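Local coordinates for protein transcriptional regulator, MerR-family (Cupriavidus metallidurans CH34, PDB 5GPE) that binds lead(II) and, as a MerR-family regulator, probably binds promoter DNA and controls transcription in response to the metal, at residues R19-E24 / Q46-I51; E24-E29 / M59-I64; I64-N69 / N82-A87. All coordinates share one frame; numbering follows the deposited sequence.

Contact 1 (R19-E24 / Q46-I51); sequences RFYESE and QRLLFI
Tyr-21, near the end of helix 15-23, pushes its ring against helix 42-56, where Leu-48 and Ile-51 receive it on two different sides. Ile-51 takes a face: its CG2 methyl sits 3.6 Å above the plane of the Tyr-21 ring, displaced toward the rim on the CE2-CZ side. That is a CH-pi contact, with CG2 of Ile-51 3.9 Å from the ring centroid and 22° off the normal. Leu-48 takes the edge. Its CD2 methyl lies in the ring plane, 3.5 Å from Tyr-21 CD2; the two aliphatic residues, about one helical turn apart, thus meet the ring from its face and from its edge.

The branching of Ile-51 explains the first of these touches. With CG1 beside the backbone N (chi1 -66°), CG2 is left anti to that nitrogen and slides over the ring, while CD1 at the end of the longer branch comes only to 4.2 Å from Tyr-21 CD2.

This is the hydrophobic interior of the N-terminal MerR-type helix-turn-helix domain, a winged-helix unit that, as in other MerR-family regulators, probably binds promoter DNA. Here helix 15-23 is packed on helix 42-56, and Leu-48 also touches Leu-7 and Ala-11 of helix 4-11, so three helices meet at this point.

Tyr-21 itself has CG beside its own backbone N, chi1 -64°, which sends the ring off the helix toward Ile-51 and carries the hydroxyl past the Ile-51 CG2 methyl, with OH of Tyr-21 lying 3.9 Å from it. The OH of this buried tyrosine is hydrogen-bonded to Arg-55 NH1, further along helix 42-56.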
loop_
_atom_site.group_PDB
_atom_site.type_symbol
_atom_site.label_atom_id
_atom_site.label_comp_id
_atom_site.label_asym_id
_atom_site.label_seq_id
_atom_site.Cartn_x
_atom_site.Cartn_y
_atom_site.Cartn_z
ATOM N N ARG B 19 -17.672 -14.021 1.271
ATOM C CA ARG B 19 -18.566 -13.287 0.360
ATOM C C ARG B 19 -17.818 -12.274 -0.504
ATOM O O ARG B 19 -18.172 -12.049 -1.656
ATOM C CB ARG B 19 -19.686 -12.574 1.133
ATOM C CG ARG B 19 -20.689 -13.524 1.741
ATOM C CD ARG B 19 -22.070 -12.921 1.879
ATOM N NE ARG B 19 -22.981 -13.957 2.358
ATOM C CZ ARG B 19 -23.526 -14.055 3.565
ATOM N NH1 ARG B 19 -23.306 -13.147 4.511
ATOM N NH2 ARG B 19 -24.318 -15.102 3.810
ATOM N N PHE B 20 -16.787 -11.665 0.054
ATOM C CA PHE B 20 -15.901 -10.776 -0.735
ATOM C C PHE B 20 -15.236 -11.540 -1.898
ATOM O O PHE B 20 -15.267 -11.100 -3.045
ATOM C CB PHE B 20 -14.844 -10.152 0.176
ATOM C CG PHE B 20 -13.821 -9.332 -0.543
ATOM C CD1 PHE B 20 -14.200 -8.248 -1.322
ATOM C CD2 PHE B 20 -12.470 -9.616 -0.403
ATOM C CE1 PHE B 20 -13.247 -7.477 -1.979
ATOM C CE2 PHE B 20 -11.514 -8.853 -1.047
ATOM C CZ PHE B 20 -11.905 -7.780 -1.838
ATOM N N TYR B 21 -14.660 -12.703 -1.585
ATOM C CA TYR B 21 -14.043 -13.555 -2.604
ATOM C C TYR B 21 -15.047 -14.037 -3.653
ATOM O O TYR B 21 -14.721 -14.097 -4.836
ATOM C CB TYR B 21 -13.347 -14.752 -1.961
ATOM C CG TYR B 21 -12.182 -14.410 -1.070
ATOM C CD1 TYR B 21 -11.455 -13.224 -1.223
ATOM C CD2 TYR B 21 -11.799 -15.270 -0.057
ATOM C CE1 TYR B 21 -10.391 -12.925 -0.393
ATOM C CE2 TYR B 21 -10.723 -14.979 0.772
ATOM C CZ TYR B 21 -10.034 -13.799 0.601
ATOM O OH TYR B 21 -8.964 -13.492 1.399
ATOM N N GLU B 22 -16.271 -14.334 -3.231
ATOM C CA GLU B 22 -17.360 -14.648 -4.168
ATOM C C GLU B 22 -17.663 -13.493 -5.109
ATOM O O GLU B 22 -17.742 -13.682 -6.322
ATOM C CB GLU B 22 -18.646 -15.011 -3.428
ATOM C CG GLU B 22 -18.598 -16.377 -2.784
ATOM C CD GLU B 22 -19.925 -16.804 -2.180
ATOM O OE1 GLU B 22 -20.585 -15.968 -1.518
ATOM O OE2 GLU B 22 -20.281 -17.987 -2.347
ATOM N N SER B 23 -17.838 -12.300 -4.547
ATOM C CA SER B 23 -18.119 -11.099 -5.358
ATOM C C SER B 23 -16.986 -10.789 -6.352
ATOM O O SER B 23 -17.237 -10.230 -7.410
ATOM C CB SER B 23 -18.400 -9.879 -4.474
ATOM O OG SER B 23 -17.226 -9.477 -3.788
ATOM N N GLU B 24 -15.757 -11.179 -6.005
ATOM C CA GLU B 24 -14.583 -10.999 -6.878
ATOM C C GLU B 24 -14.307 -12.163 -7.857
ATOM O O GLU B 24 -13.318 -12.135 -8.581
ATOM C CB GLU B 24 -13.339 -10.726 -6.022
ATOM C CG GLU B 24 -13.354 -9.359 -5.377
ATOM C CD GLU B 24 -13.283 -8.235 -6.396
ATOM O OE1 GLU B 24 -12.376 -8.153 -7.284
ATOM O OE2 GLU B 24 -14.207 -7.435 -6.313
ATOM N N GLN B 46 -10.735 -25.948 0.074
ATOM C CA GLN B 46 -9.388 -26.000 -0.498
ATOM C C GLN B 46 -9.064 -24.748 -1.320
ATOM O O GLN B 46 -7.925 -24.283 -1.348
ATOM C CB GLN B 46 -9.187 -27.262 -1.346
ATOM C CG GLN B 46 -9.127 -28.555 -0.532
ATOM C CD GLN B 46 -8.156 -28.467 0.644
ATOM O OE1 GLN B 46 -7.025 -27.985 0.497
ATOM N NE2 GLN B 46 -8.608 -28.890 1.825
ATOM N N ARG B 47 -10.076 -24.159 -1.935
ATOM C CA ARG B 47 -9.928 -22.934 -2.683
ATOM C C ARG B 47 -9.599 -21.781 -1.736
ATOM O O ARG B 47 -8.711 -21.045 -1.961
ATOM C CB ARG B 47 -11.199 -22.636 -3.425
ATOM C CG ARG B 47 -11.273 -21.259 -4.001
ATOM C CD ARG B 47 -10.273 -21.142 -5.076
ATOM N NE ARG B 47 -10.412 -22.107 -6.137
ATOM C CZ ARG B 47 -11.105 -21.926 -7.240
ATOM N NH1 ARG B 47 -11.790 -20.850 -7.434
ATOM N NH2 ARG B 47 -11.095 -22.854 -8.153
ATOM N N LEU B 48 -10.322 -21.673 -0.656
ATOM C CA LEU B 48 -10.075 -20.636 0.345
ATOM C C LEU B 48 -8.689 -20.726 0.958
ATOM O O LEU B 48 -8.029 -19.705 1.162
ATOM C CB LEU B 48 -11.130 -20.670 1.452
ATOM C CG LEU B 48 -12.515 -20.144 1.076
ATOM C CD1 LEU B 48 -13.505 -20.425 2.191
ATOM C CD2 LEU B 48 -12.412 -18.656 0.765
ATOM N N LEU B 49 -8.236 -21.949 1.212
ATOM C CA LEU B 49 -6.891 -22.158 1.716
ATOM C C LEU B 49 -5.832 -21.727 0.691
ATOM O O LEU B 49 -4.833 -21.119 1.064
ATOM C CB LEU B 49 -6.684 -23.608 2.157
ATOM C CG LEU B 49 -7.583 -24.079 3.306
ATOM C CD1 LEU B 49 -7.301 -25.543 3.632
ATOM C CD2 LEU B 49 -7.438 -23.230 4.564
ATOM N N PHE B 50 -6.065 -22.023 -0.586
ATOM C CA PHE B 50 -5.180 -21.600 -1.679
ATOM C C PHE B 50 -5.098 -20.081 -1.727
ATOM O O PHE B 50 -4.018 -19.522 -1.779
ATOM C CB PHE B 50 -5.687 -22.149 -3.034
ATOM C CG PHE B 50 -4.836 -21.766 -4.219
ATOM C CD1 PHE B 50 -5.041 -20.557 -4.886
ATOM C CD2 PHE B 50 -3.837 -22.613 -4.682
ATOM C CE1 PHE B 50 -4.255 -20.211 -5.978
ATOM C CE2 PHE B 50 -3.059 -22.273 -5.771
ATOM C CZ PHE B 50 -3.257 -21.066 -6.416
ATOM N N ILE B 51 -6.246 -19.428 -1.674
ATOM C CA ILE B 51 -6.330 -17.959 -1.646
ATOM C C ILE B 51 -5.575 -17.373 -0.439
ATOM O O ILE B 51 -4.822 -16.407 -0.588
ATOM C CB ILE B 51 -7.798 -17.464 -1.636
ATOM C CG1 ILE B 51 -8.483 -17.816 -2.965
ATOM C CG2 ILE B 51 -7.874 -15.949 -1.426
ATOM C CD1 ILE B 51 -9.985 -17.722 -2.920
#

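Contact 2 (E24-E29 / M59-I64); sequences EGLLPE and MTLDEI
A Schellman motif ends helix 15-23 and a capping box starts helix 61-71, and this contact brings the two helix ends together inside the MerR-type DNA-binding domain. Gly-25 takes a positive phi of 74° and turns the chain out of the helix, leaving Glu-24 before it and Leu-26 after it to reach the other segment. Both meet Leu-61, in the first turn of its helix.

Glu-24 lends the aliphatic part of its side chain: CG lies 3.9 Å from Leu-61 CD2, the two side chains crossing at about a right angle. A bend at chi2 (-65°) folds the Glu-24 carboxylate back over that same methyl, with OE1 4.0 Å from CD2, and OE1 forms a salt bridge with Arg-65 NH1 one turn further along helix 61-71. The polar end and the greasy shaft of one glutamate thus hold to the same helix.

Leu-26 comes in from its own loop at a similarly steep angle. Its CD1 is 4.2 Å from Leu-61 CG and, more loosely, 4.5 Å from Ile-64 CG2, so it bridges successive turns of the helix.

Thr-60 and Glu-63 form the capping box: Thr-60 is the N-cap, its OG1 accepting from Glu-63 N at 3.2 Å, and Glu-63 OE1 accepts from Thr-60 N in return at 2.9 Å, 21° out of the carboxylate plane.

Around this junction, Leu-61 also rests on Phe-20 of helix 15-23 and Leu-26 on Tyr-21 of the same helix. Ile-64 turns to Cys-54 and Arg-55 of helix 42-56, while Arg-47 NH1 of that helix is hydrogen-bonded to the carbonyl oxygen of Leu-26, placing the 24-29 loop between three helices.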
loop_
_atom_site.group_PDB
_atom_site.type_symbol
_atom_site.label_atom_id
_atom_site.label_comp_id
_atom_site.label_asym_id
_atom_site.label_seq_id
_atom_site.Cartn_x
_atom_site.Cartn_y
_atom_site.Cartn_z
ATOM N N GLU B 24 -15.757 -11.179 -6.005
ATOM C CA GLU B 24 -14.583 -10.999 -6.878
ATOM C C GLU B 24 -14.307 -12.163 -7.857
ATOM O O GLU B 24 -13.318 -12.135 -8.581
ATOM C CB GLU B 24 -13.339 -10.726 -6.022
ATOM C CG GLU B 24 -13.354 -9.359 -5.377
ATOM C CD GLU B 24 -13.283 -8.235 -6.396
ATOM O OE1 GLU B 24 -12.376 -8.153 -7.284
ATOM O OE2 GLU B 24 -14.207 -7.435 -6.313
ATOM N N GLY B 25 -15.187 -13.158 -7.907
ATOM C CA GLY B 25 -15.069 -14.252 -8.867
ATOM C C GLY B 25 -13.972 -15.252 -8.548
ATOM O O GLY B 25 -13.535 -15.976 -9.436
ATOM N N LEU B 26 -13.560 -15.328 -7.285
ATOM C CA LEU B 26 -12.494 -16.246 -6.867
ATOM C C LEU B 26 -12.982 -17.605 -6.400
ATOM O O LEU B 26 -12.174 -18.502 -6.175
ATOM C CB LEU B 26 -11.649 -15.619 -5.771
ATOM C CG LEU B 26 -11.052 -14.240 -6.091
ATOM C CD1 LEU B 26 -10.163 -13.798 -4.941
ATOM C CD2 LEU B 26 -10.264 -14.227 -7.388
ATOM N N LEU B 27 -14.272 -17.797 -6.249
ATOM C CA LEU B 27 -14.795 -19.081 -5.796
ATOM C C LEU B 27 -15.730 -19.736 -6.794
ATOM O O LEU B 27 -16.522 -19.085 -7.365
ATOM C CB LEU B 27 -15.537 -18.931 -4.485
ATOM C CG LEU B 27 -14.777 -18.570 -3.223
ATOM C CD1 LEU B 27 -15.635 -18.714 -2.004
ATOM C CD2 LEU B 27 -13.572 -19.443 -3.088
ATOM N N PRO B 28 -15.646 -21.040 -6.981
ATOM C CA PRO B 28 -16.587 -21.698 -7.888
ATOM C C PRO B 28 -18.002 -21.645 -7.322
ATOM O O PRO B 28 -18.193 -21.340 -6.130
ATOM C CB PRO B 28 -16.075 -23.141 -7.954
ATOM C CG PRO B 28 -15.331 -23.355 -6.686
ATOM C CD PRO B 28 -14.949 -22.012 -6.121
ATOM N N GLU B 29 -18.976 -21.927 -8.176
ATOM C CA GLU B 29 -20.387 -21.884 -7.787
ATOM C C GLU B 29 -20.649 -22.808 -6.592
ATOM O O GLU B 29 -19.942 -23.815 -6.429
ATOM C CB GLU B 29 -21.290 -22.281 -8.958
ATOM C CG GLU B 29 -21.285 -21.283 -10.108
ATOM C CD GLU B 29 -21.902 -19.950 -9.721
ATOM O OE1 GLU B 29 -23.075 -19.933 -9.278
ATOM O OE2 GLU B 29 -21.212 -18.919 -9.842
ATOM N N MET B 59 0.261 -11.527 -2.775
ATOM C CA MET B 59 -0.375 -11.496 -4.082
ATOM C C MET B 59 -1.670 -10.689 -4.075
ATOM O O MET B 59 -2.484 -10.821 -3.181
ATOM C CB MET B 59 -0.729 -12.868 -4.578
ATOM C CG MET B 59 -0.016 -13.366 -5.876
ATOM S SD MET B 59 1.554 -13.931 -5.367
ATOM C CE MET B 59 1.135 -15.614 -4.945
ATOM N N THR B 60 -1.869 -9.921 -5.129
ATOM C CA THR B 60 -3.105 -9.172 -5.298
ATOM C C THR B 60 -4.211 -10.094 -5.795
ATOM O O THR B 60 -3.951 -11.202 -6.289
ATOM C CB THR B 60 -2.951 -8.048 -6.341
ATOM O OG1 THR B 60 -2.872 -8.632 -7.652
ATOM C CG2 THR B 60 -1.705 -7.186 -6.052
ATOM N N LEU B 61 -5.438 -9.604 -5.725
ATOM C CA LEU B 61 -6.594 -10.336 -6.265
ATOM C C LEU B 61 -6.468 -10.653 -7.763
ATOM O O LEU B 61 -6.920 -11.696 -8.211
ATOM C CB LEU B 61 -7.889 -9.564 -6.021
ATOM C CG LEU B 61 -8.716 -9.879 -4.752
ATOM C CD1 LEU B 61 -7.896 -10.261 -3.535
ATOM C CD2 LEU B 61 -9.603 -8.688 -4.434
ATOM N N ASP B 62 -5.847 -9.750 -8.527
ATOM C CA ASP B 62 -5.602 -9.971 -9.974
ATOM C C ASP B 62 -4.617 -11.116 -10.242
ATOM O O ASP B 62 -4.846 -11.953 -11.119
ATOM C CB ASP B 62 -5.087 -8.689 -10.648
ATOM C CG ASP B 62 -6.126 -7.580 -10.652
ATOM O OD1 ASP B 62 -7.285 -7.854 -11.029
ATOM O OD2 ASP B 62 -5.788 -6.443 -10.270
ATOM N N GLU B 63 -3.532 -11.159 -9.475
ATOM C CA GLU B 63 -2.572 -12.280 -9.555
ATOM C C GLU B 63 -3.210 -13.606 -9.156
ATOM O O GLU B 63 -2.961 -14.643 -9.763
ATOM C CB GLU B 63 -1.352 -12.012 -8.674
ATOM C CG GLU B 63 -0.458 -10.875 -9.162
ATOM C CD GLU B 63 0.608 -10.504 -8.142
ATOM O OE1 GLU B 63 0.266 -9.961 -7.065
ATOM O OE2 GLU B 63 1.803 -10.798 -8.397
ATOM N N ILE B 64 -4.040 -13.568 -8.127
ATOM C CA ILE B 64 -4.694 -14.780 -7.626
ATOM C C ILE B 64 -5.690 -15.329 -8.645
ATOM O O ILE B 64 -5.804 -16.531 -8.823
ATOM C CB ILE B 64 -5.345 -14.536 -6.246
ATOM C CG1 ILE B 64 -4.248 -14.314 -5.210
ATOM C CG2 ILE B 64 -6.222 -15.719 -5.818
ATOM C CD1 ILE B 64 -4.724 -13.733 -3.892
#

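Contact 3 (I64-N69 / N82-A87); sequences IRQLLN and NALVDA
Leu-84 holds CG anti to its backbone N (chi1 -178°), which extends the side chain from helix 79-111 toward helix 61-71 and delivers one methyl, CD1, to Gln-66 and Leu-67. Those two neighbours each keep CG beside their own backbone N; beyond CG the Gln-66 chain runs extended (chi2 -174°), bringing its amide oxygen, and not the NE2 end, to the incoming methyl.

Leu-84 CD1 is 3.6 Å from Gln-66 OE1 and 4.1 Å from Gln-66 CB, so it meets the amide oxygen as well as the base of the chain. Toward the more buried side it rests 4.1 Å from Leu-67 CG, with Leu-67 CD2 equally near.

Leu-67 continues into the dimer: it packs on Leu-125 of the second subunit, its side chain about 8 Å from a bound lead(II) ion.

No hydrogen bond joins the segments: the contact is van der Waals packing round a single methyl, mostly aliphatic, with the amide oxygen of Gln-66 as the one polar atom that meets it. Side-chain polar bonds of the long helix, from Asp-86 to Arg-110 and from Asn-82 to the Asp-114 carbonyl, both of the second subunit, supply direction that it lacks.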
loop_
_atom_site.group_PDB
_atom_site.type_symbol
_atom_site.label_atom_id
_atom_site.label_comp_id
_atom_site.label_asym_id
_atom_site.label_seq_id
_atom_site.Cartn_x
_atom_site.Cartn_y
_atom_site.Cartn_z
ATOM N N ILE B 64 -4.040 -13.568 -8.127
ATOM C CA ILE B 64 -4.694 -14.780 -7.626
ATOM C C ILE B 64 -5.690 -15.329 -8.645
ATOM O O ILE B 64 -5.804 -16.531 -8.823
ATOM C CB ILE B 64 -5.345 -14.536 -6.246
ATOM C CG1 ILE B 64 -4.248 -14.314 -5.210
ATOM C CG2 ILE B 64 -6.222 -15.719 -5.818
ATOM C CD1 ILE B 64 -4.724 -13.733 -3.892
ATOM N N ARG B 65 -6.393 -14.420 -9.297
ATOM C CA ARG B 65 -7.347 -14.713 -10.341
ATOM C C ARG B 65 -6.573 -15.463 -11.466
ATOM O O ARG B 65 -6.986 -16.461 -11.934
ATOM C CB ARG B 65 -8.048 -13.437 -10.850
ATOM C CG ARG B 65 -9.528 -13.598 -11.144
ATOM C CD ARG B 65 -10.461 -12.344 -11.119
ATOM N NE ARG B 65 -9.811 -11.131 -10.691
ATOM C CZ ARG B 65 -10.254 -10.289 -9.779
ATOM N NH1 ARG B 65 -11.391 -10.465 -9.209
ATOM N NH2 ARG B 65 -9.540 -9.266 -9.439
ATOM N N GLN B 66 -5.434 -14.929 -11.842
ATOM C CA GLN B 66 -4.548 -15.533 -12.867
ATOM C C GLN B 66 -4.081 -16.930 -12.460
ATOM O O GLN B 66 -4.195 -17.870 -13.246
ATOM C CB GLN B 66 -3.295 -14.651 -13.221
ATOM C CG GLN B 66 -3.676 -13.487 -14.120
ATOM C CD GLN B 66 -2.485 -12.665 -14.611
ATOM O OE1 GLN B 66 -1.323 -12.965 -14.321
ATOM N NE2 GLN B 66 -2.778 -11.643 -15.400
ATOM N N LEU B 67 -3.628 -17.071 -11.214
ATOM C CA LEU B 67 -3.182 -18.381 -10.714
ATOM C C LEU B 67 -4.308 -19.408 -10.667
ATOM O O LEU B 67 -4.108 -20.563 -11.062
ATOM C CB LEU B 67 -2.551 -18.265 -9.326
ATOM C CG LEU B 67 -1.226 -17.511 -9.266
ATOM C CD1 LEU B 67 -0.856 -17.291 -7.820
ATOM C CD2 LEU B 67 -0.124 -18.267 -9.971
ATOM N N LEU B 68 -5.488 -18.983 -10.197
ATOM C CA LEU B 68 -6.669 -19.855 -10.163
ATOM C C LEU B 68 -7.066 -20.341 -11.565
ATOM O O LEU B 68 -7.421 -21.509 -11.742
ATOM C CB LEU B 68 -7.854 -19.158 -9.478
ATOM C CG LEU B 68 -7.740 -18.982 -7.955
ATOM C CD1 LEU B 68 -8.841 -18.079 -7.439
ATOM C CD2 LEU B 68 -7.788 -20.321 -7.231
ATOM N N ASN B 69 -7.043 -19.438 -12.540
ATOM C CA ASN B 69 -7.374 -19.794 -13.931
ATOM C C ASN B 69 -6.414 -20.851 -14.508
ATOM O O ASN B 69 -6.849 -21.801 -15.157
ATOM C CB ASN B 69 -7.416 -18.548 -14.827
ATOM C CG ASN B 69 -8.702 -17.726 -14.652
ATOM O OD1 ASN B 69 -9.746 -18.217 -14.200
ATOM N ND2 ASN B 69 -8.630 -16.459 -15.038
ATOM N N ASN B 82 5.554 -19.160 -13.294
ATOM C CA ASN B 82 6.947 -18.730 -13.031
ATOM C C ASN B 82 7.142 -17.234 -13.323
ATOM O O ASN B 82 7.768 -16.512 -12.534
ATOM C CB ASN B 82 7.971 -19.535 -13.864
ATOM C CG ASN B 82 8.035 -21.008 -13.465
ATOM O OD1 ASN B 82 7.916 -21.345 -12.294
ATOM N ND2 ASN B 82 8.276 -21.882 -14.438
ATOM N N ALA B 83 6.618 -16.787 -14.462
ATOM C CA ALA B 83 6.723 -15.366 -14.874
ATOM C C ALA B 83 6.012 -14.414 -13.903
ATOM O O ALA B 83 6.482 -13.308 -13.644
ATOM C CB ALA B 83 6.169 -15.181 -16.286
ATOM N N LEU B 84 4.874 -14.847 -13.385
ATOM C CA LEU B 84 4.112 -14.064 -12.400
ATOM C C LEU B 84 4.896 -13.877 -11.096
ATOM O O LEU B 84 5.015 -12.764 -10.576
ATOM C CB LEU B 84 2.776 -14.739 -12.133
ATOM C CG LEU B 84 1.794 -14.064 -11.179
ATOM C CD1 LEU B 84 0.381 -14.522 -11.508
ATOM C CD2 LEU B 84 2.109 -14.364 -9.712
ATOM N N VAL B 85 5.478 -14.965 -10.597
ATOM C CA VAL B 85 6.307 -14.892 -9.402
ATOM C C VAL B 85 7.590 -14.078 -9.650
ATOM O O VAL B 85 8.000 -13.296 -8.793
ATOM C CB VAL B 85 6.645 -16.291 -8.855
ATOM C CG1 VAL B 85 7.619 -16.208 -7.685
ATOM C CG2 VAL B 85 5.367 -16.988 -8.427
ATOM N N ASP B 86 8.237 -14.279 -10.796
ATOM C CA ASP B 86 9.432 -13.488 -11.147
ATOM C C ASP B 86 9.134 -11.989 -11.197
ATOM O O ASP B 86 9.939 -11.182 -10.714
ATOM C CB ASP B 86 10.018 -13.929 -12.490
ATOM C CG ASP B 86 10.716 -15.274 -12.418
ATOM O OD1 ASP B 86 11.161 -15.674 -11.318
ATOM O OD2 ASP B 86 10.858 -15.925 -13.473
ATOM N N ALA B 87 7.996 -11.623 -11.785
ATOM C CA ALA B 87 7.597 -10.192 -11.874
ATOM C C ALA B 87 7.301 -9.613 -10.481
ATOM O O ALA B 87 7.646 -8.468 -10.198
ATOM C CB ALA B 87 6.407 -10.002 -12.791
#

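In the fold
From the N terminus, helix 15-23 is joined to helix 42-56 by contact 1, which closes the loop between them. Contact 2 begins where contact 1's first segment ends, Glu-24 belonging to both segments, and reaches past helix 42-56 to the start of helix 61-71; the two therefore cross along the chain, and Arg-47 NH1 with Leu-26 O is a direct tie between them. Contact 3 follows in series: its first segment starts at Ile-64, where the second segment of contact 2 ends, and it closes the shorter connection from helix 61-71 to helix 79-111. Together they run from the DNA-binding domain to the long dimer helix, and contacts 1 and 3 both also touch the second subunit.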